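Long-range contact in fucoxanthin chlorophyll a/c-binding protein Lhcq11 (Chaetoceros gracilis, PDB 6L4U), which probably harvests light as a membrane antenna subunit of the diatom photosystem I supercomplex, binding chlorophylls a and c and the carotenoids fucoxanthin and diadinoxanthin: residues 164-169 / 186-190. Residues are numbered along the deposited sequence; the frame is centred on the assembly and turned at random.
Sequences HDELFH and KNMVP. With KC1 (Chlorophyll c1), chain B.
Residues 164-169 are helical, with Phe-168 N donating to His-164 O (2.9 Å) and His-169 N to Asp-165 O (2.9 Å). Against them runs the irregular segment 186-190, nearest where the CA atoms of Asp-165 and Met-188 lie 5.4 Å apart. Asn-187 has positive phi (56°), after which Met-188 to Pro-190 are extended. Lys-186 NZ donates to His-169 ND1 at 3.0 Å, in the imidazole plane, and also to the carbonyl of Thr-183. Phe-168 CB lies 3.8 Å from Met-188 CE, and chi1 m carries the ring to Pro-190, CE2 3.6 Å from CD; Val-189 CG1 packs 3.6 Å from Asp-165 N. Facing away from the loop, Glu-166 OE1 ligates the magnesium of a chlorophyll c1 (KC1 MG) at 2.2 Å, while His-164 NE2 ligates that of another, axial ligation characteristic of light-harvesting antenna helices. The contact thus folds the loop leading to helix 208-230 back over the C-terminal part of helix 148-171, where His-169 also meets Tyr-178 edge-to-face and His-97 of helix 89-115.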
ATOM      1  N   HIS Y 164     -57.809 -28.735  13.746  1.00 75.30           N
ATOM      2  CA  HIS Y 164     -58.165 -29.692  14.781  1.00 75.30           C
ATOM      3  C   HIS Y 164     -58.754 -30.978  14.217  1.00 75.30           C
ATOM      4  O   HIS Y 164     -58.881 -31.949  14.968  1.00 75.30           O
ATOM      5  CB  HIS Y 164     -59.137 -29.048  15.772  1.00 75.30           C
ATOM      6  CG  HIS Y 164     -58.491 -28.049  16.684  1.00 75.30           C
ATOM      7  ND1 HIS Y 164     -58.385 -26.713  16.365  1.00 75.30           N
ATOM      8  CD2 HIS Y 164     -57.923 -28.190  17.906  1.00 75.30           C
ATOM      9  CE1 HIS Y 164     -57.773 -26.075  17.349  1.00 75.30           C
ATOM     10  NE2 HIS Y 164     -57.488 -26.947  18.299  1.00 75.30           N
ATOM     11  N   ASP Y 165     -59.120 -31.007  12.931  1.00 73.99           N
ATOM     12  CA  ASP Y 165     -59.437 -32.272  12.272  1.00 73.99           C
ATOM     13  C   ASP Y 165     -58.235 -33.200  12.292  1.00 73.99           C
ATOM     14  O   ASP Y 165     -58.272 -34.271  12.909  1.00 73.99           O
ATOM     15  CB  ASP Y 165     -59.877 -32.020  10.830  1.00 73.99           C
ATOM     16  CG  ASP Y 165     -60.820 -33.080  10.305  1.00 73.99           C
ATOM     17  OD1 ASP Y 165     -60.830 -34.206  10.845  1.00 73.99           O
ATOM     18  OD2 ASP Y 165     -61.541 -32.788   9.330  1.00 73.99           O
ATOM     19  N   GLU Y 166     -57.142 -32.778  11.651  1.00 76.78           N
ATOM     20  CA  GLU Y 166     -55.912 -33.556  11.616  1.00 76.78           C
ATOM     21  C   GLU Y 166     -55.263 -33.690  12.985  1.00 76.78           C
ATOM     22  O   GLU Y 166     -54.533 -34.660  13.215  1.00 76.78           O
ATOM     23  CB  GLU Y 166     -54.927 -32.914  10.644  1.00 76.78           C
ATOM     24  CG  GLU Y 166     -55.375 -32.920   9.199  1.00 76.78           C
ATOM     25  CD  GLU Y 166     -54.207 -32.940   8.235  1.00 76.78           C
ATOM     26  OE1 GLU Y 166     -53.071 -32.648   8.663  1.00 76.78           O
ATOM     27  OE2 GLU Y 166     -54.427 -33.252   7.048  1.00 76.78           O
ATOM     28  N   LEU Y 167     -55.512 -32.745  13.894  1.00 74.75           N
ATOM     29  CA  LEU Y 167     -54.971 -32.842  15.244  1.00 74.75           C
ATOM     30  C   LEU Y 167     -55.665 -33.943  16.039  1.00 74.75           C
ATOM     31  O   LEU Y 167     -55.000 -34.789  16.646  1.00 74.75           O
ATOM     32  CB  LEU Y 167     -55.095 -31.494  15.958  1.00 74.75           C
ATOM     33  CG  LEU Y 167     -54.270 -31.294  17.232  1.00 74.75           C
ATOM     34  CD1 LEU Y 167     -53.691 -29.896  17.271  1.00 74.75           C
ATOM     35  CD2 LEU Y 167     -55.105 -31.540  18.476  1.00 74.75           C
ATOM     36  N   PHE Y 168     -57.001 -33.946  16.051  1.00 73.61           N
ATOM     37  CA  PHE Y 168     -57.725 -35.000  16.752  1.00 73.61           C
ATOM     38  C   PHE Y 168     -57.657 -36.322  16.003  1.00 73.61           C
ATOM     39  O   PHE Y 168     -57.917 -37.372  16.600  1.00 73.61           O
ATOM     40  CB  PHE Y 168     -59.191 -34.617  16.969  1.00 73.61           C
ATOM     41  CG  PHE Y 168     -59.392 -33.360  17.767  1.00 73.61           C
ATOM     42  CD1 PHE Y 168     -58.481 -32.972  18.732  1.00 73.61           C
ATOM     43  CD2 PHE Y 168     -60.511 -32.569  17.558  1.00 73.61           C
ATOM     44  CE1 PHE Y 168     -58.677 -31.817  19.453  1.00 73.61           C
ATOM     45  CE2 PHE Y 168     -60.700 -31.407  18.283  1.00 73.61           C
ATOM     46  CZ  PHE Y 168     -59.783 -31.039  19.234  1.00 73.61           C
ATOM     47  N   HIS Y 169     -57.329 -36.284  14.709  1.00 72.72           N
ATOM     48  CA  HIS Y 169     -56.990 -37.502  13.983  1.00 72.72           C
ATOM     49  C   HIS Y 169     -55.735 -38.150  14.550  1.00 72.72           C
ATOM     50  O   HIS Y 169     -55.596 -39.374  14.526  1.00 72.72           O
ATOM     51  CB  HIS Y 169     -56.793 -37.190  12.500  1.00 72.72           C
ATOM     52  CG  HIS Y 169     -58.003 -37.439  11.658  1.00 72.72           C
ATOM     53  ND1 HIS Y 169     -58.517 -38.699  11.450  1.00 72.72           N
ATOM     54  CD2 HIS Y 169     -58.798 -36.591  10.964  1.00 72.72           C
ATOM     55  CE1 HIS Y 169     -59.576 -38.617  10.666  1.00 72.72           C
ATOM     56  NE2 HIS Y 169     -59.771 -37.348  10.359  1.00 72.72           N
ATOM     57  N   LYS Y 186     -63.426 -40.578   8.927  1.00 71.55           N
ATOM     58  CA  LYS Y 186     -64.060 -40.473  10.238  1.00 71.55           C
ATOM     59  C   LYS Y 186     -64.107 -39.036  10.752  1.00 71.55           C
ATOM     60  O   LYS Y 186     -64.946 -38.732  11.606  1.00 71.55           O
ATOM     61  CB  LYS Y 186     -63.365 -41.388  11.244  1.00 71.55           C
ATOM     62  CG  LYS Y 186     -61.937 -41.025  11.509  1.00 71.55           C
ATOM     63  CD  LYS Y 186     -61.311 -41.932  12.527  1.00 71.55           C
ATOM     64  CE  LYS Y 186     -59.899 -41.485  12.793  1.00 71.55           C
ATOM     65  NZ  LYS Y 186     -58.997 -41.701  11.634  1.00 71.55           N
ATOM     66  N   ASN Y 187     -63.200 -38.165  10.280  1.00 72.91           N
ATOM     67  CA  ASN Y 187     -63.305 -36.693  10.349  1.00 72.91           C
ATOM     68  C   ASN Y 187     -63.488 -36.196  11.792  1.00 72.91           C
ATOM     69  O   ASN Y 187     -64.545 -35.691  12.175  1.00 72.91           O
ATOM     70  CB  ASN Y 187     -64.442 -36.218   9.425  1.00 72.91           C
ATOM     71  CG  ASN Y 187     -64.446 -34.701   9.161  1.00 72.91           C
ATOM     72  OD1 ASN Y 187     -64.125 -33.875  10.014  1.00 72.91           O
ATOM     73  ND2 ASN Y 187     -64.829 -34.341   7.942  1.00 72.91           N
ATOM     74  N   MET Y 188     -62.451 -36.380  12.602  1.00 72.05           N
ATOM     75  CA  MET Y 188     -62.595 -36.237  14.050  1.00 72.05           C
ATOM     76  C   MET Y 188     -62.540 -34.769  14.465  1.00 72.05           C
ATOM     77  O   MET Y 188     -61.472 -34.206  14.696  1.00 72.05           O
ATOM     78  CB  MET Y 188     -61.528 -37.045  14.775  1.00 72.05           C
ATOM     79  CG  MET Y 188     -61.913 -38.491  15.016  1.00 72.05           C
ATOM     80  SD  MET Y 188     -61.017 -39.224  16.395  1.00 72.05           S
ATOM     81  CE  MET Y 188     -61.079 -37.874  17.574  1.00 72.05           C
ATOM     82  N   VAL Y 189     -63.713 -34.148  14.556  1.00 69.29           N
ATOM     83  CA  VAL Y 189     -63.939 -32.918  15.317  1.00 69.29           C
ATOM     84  C   VAL Y 189     -65.233 -33.091  16.108  1.00 69.29           C
ATOM     85  O   VAL Y 189     -66.259 -33.497  15.542  1.00 69.29           O
ATOM     86  CB  VAL Y 189     -63.977 -31.663  14.423  1.00 69.29           C
ATOM     87  CG1 VAL Y 189     -62.579 -31.211  14.055  1.00 69.29           C
ATOM     88  CG2 VAL Y 189     -64.753 -31.930  13.145  1.00 69.29           C
ATOM     89  N   PRO Y 190     -65.230 -32.846  17.420  1.00 77.82           N
ATOM     90  CA  PRO Y 190     -66.444 -33.081  18.217  1.00 77.82           C
ATOM     91  C   PRO Y 190     -67.399 -31.896  18.148  1.00 77.82           C
ATOM     92  O   PRO Y 190     -67.039 -30.764  18.480  1.00 77.82           O
ATOM     93  CB  PRO Y 190     -65.900 -33.289  19.634  1.00 77.82           C
ATOM     94  CG  PRO Y 190     -64.603 -32.568  19.657  1.00 77.82           C
ATOM     95  CD  PRO Y 190     -64.046 -32.622  18.265  1.00 77.82           C
TER
HETATM   96  NB  KC1 B 310     -50.679 -32.830   6.347  1.00 72.94           N
HETATM   97  ND  KC1 B 310     -51.580 -31.889  10.189  1.00 72.94           N
HETATM   98  C1A KC1 B 310     -50.026 -34.693  10.057  1.00 72.94           C
HETATM   99  C1B KC1 B 310     -50.312 -34.009   5.851  1.00 72.94           C
HETATM  100  C1C KC1 B 310     -51.934 -30.048   6.689  1.00 72.94           C
HETATM  101  C1D KC1 B 310     -52.192 -30.807  10.906  1.00 72.94           C
HETATM  102  C2A KC1 B 310     -49.245 -36.001  10.092  1.00 72.94           C
HETATM  103  C2B KC1 B 310     -50.373 -34.124   4.371  1.00 72.94           C
HETATM  104  C2C KC1 B 310     -52.192 -28.583   6.680  1.00 72.94           C
HETATM  105  C2D KC1 B 310     -52.176 -30.919  12.381  1.00 72.94           C
HETATM  106  C3A KC1 B 310     -49.070 -36.296   8.614  1.00 72.94           C
HETATM  107  C3B KC1 B 310     -50.905 -32.796   4.001  1.00 72.94           C
HETATM  108  C3C KC1 B 310     -52.558 -28.306   8.078  1.00 72.94           C
HETATM  109  C3D KC1 B 310     -51.457 -32.215  12.525  1.00 72.94           C
HETATM  110  C4A KC1 B 310     -49.769 -35.110   8.041  1.00 72.94           C
HETATM  111  C4B KC1 B 310     -51.038 -32.085   5.302  1.00 72.94           C
HETATM  112  C4C KC1 B 310     -52.470 -29.646   8.707  1.00 72.94           C
HETATM  113  C4D KC1 B 310     -51.174 -32.683  11.250  1.00 72.94           C
HETATM  114  CAA KC1 B 310     -49.903 -37.241  10.688  1.00 72.94           C
HETATM  115  CAB KC1 B 310     -51.203 -32.269   2.652  1.00 72.94           C
HETATM  116  CAC KC1 B 310     -52.939 -26.993   8.717  1.00 72.94           C
HETATM  117  CAD KC1 B 310     -50.942 -33.216  13.491  1.00 72.94           C
HETATM  118  CBA KC1 B 310     -49.226 -37.728  11.966  1.00 72.94           C
HETATM  119  CBB KC1 B 310     -50.468 -31.299   2.143  1.00 72.94           C
HETATM  120  CBC KC1 B 310     -51.637 -26.333   9.116  1.00 72.94           C
HETATM  121  CBD KC1 B 310     -50.286 -34.302  12.745  1.00 72.94           C
HETATM  122  CED KC1 B 310     -46.944 -34.893  14.578  1.00 72.94           C
HETATM  123  CGA KC1 B 310     -47.879 -38.365  11.724  1.00 72.94           C
HETATM  124  CGD KC1 B 310     -48.831 -34.232  13.098  1.00 72.94           C
HETATM  125  CHA KC1 B 310     -50.454 -33.966  11.306  1.00 72.94           C
HETATM  126  CHB KC1 B 310     -49.786 -35.068   6.712  1.00 72.94           C
HETATM  127  CHC KC1 B 310     -51.535 -30.707   5.431  1.00 72.94           C
HETATM  128  CHD KC1 B 310     -52.784 -29.707  10.149  1.00 72.94           C
HETATM  129  CMA KC1 B 310     -47.597 -36.234   8.219  1.00 72.94           C
HETATM  130  CMB KC1 B 310     -50.026 -35.281   3.480  1.00 72.94           C
HETATM  131  CMC KC1 B 310     -52.101 -27.601   5.541  1.00 72.94           C
HETATM  132  CMD KC1 B 310     -52.663 -30.085  13.532  1.00 72.94           C
HETATM  133  NA  KC1 B 310     -50.278 -34.216   8.890  1.00 72.94           N
HETATM  134  NC  KC1 B 310     -52.077 -30.656   7.886  1.00 72.94           N
HETATM  135  O1A KC1 B 310     -47.116 -38.542  12.658  1.00 72.94           O
HETATM  136  O1D KC1 B 310     -48.072 -33.520  12.463  1.00 72.94           O
HETATM  137  O2A KC1 B 310     -47.466 -38.782  10.396  1.00 72.94           O
HETATM  138  O2D KC1 B 310     -48.309 -35.024  14.197  1.00 72.94           O
HETATM  139  OBD KC1 B 310     -51.010 -33.147  14.768  1.00 72.94           O
HETATM  140 MG   KC1 B 310     -50.959 -32.341   8.308  1.00 72.94          MG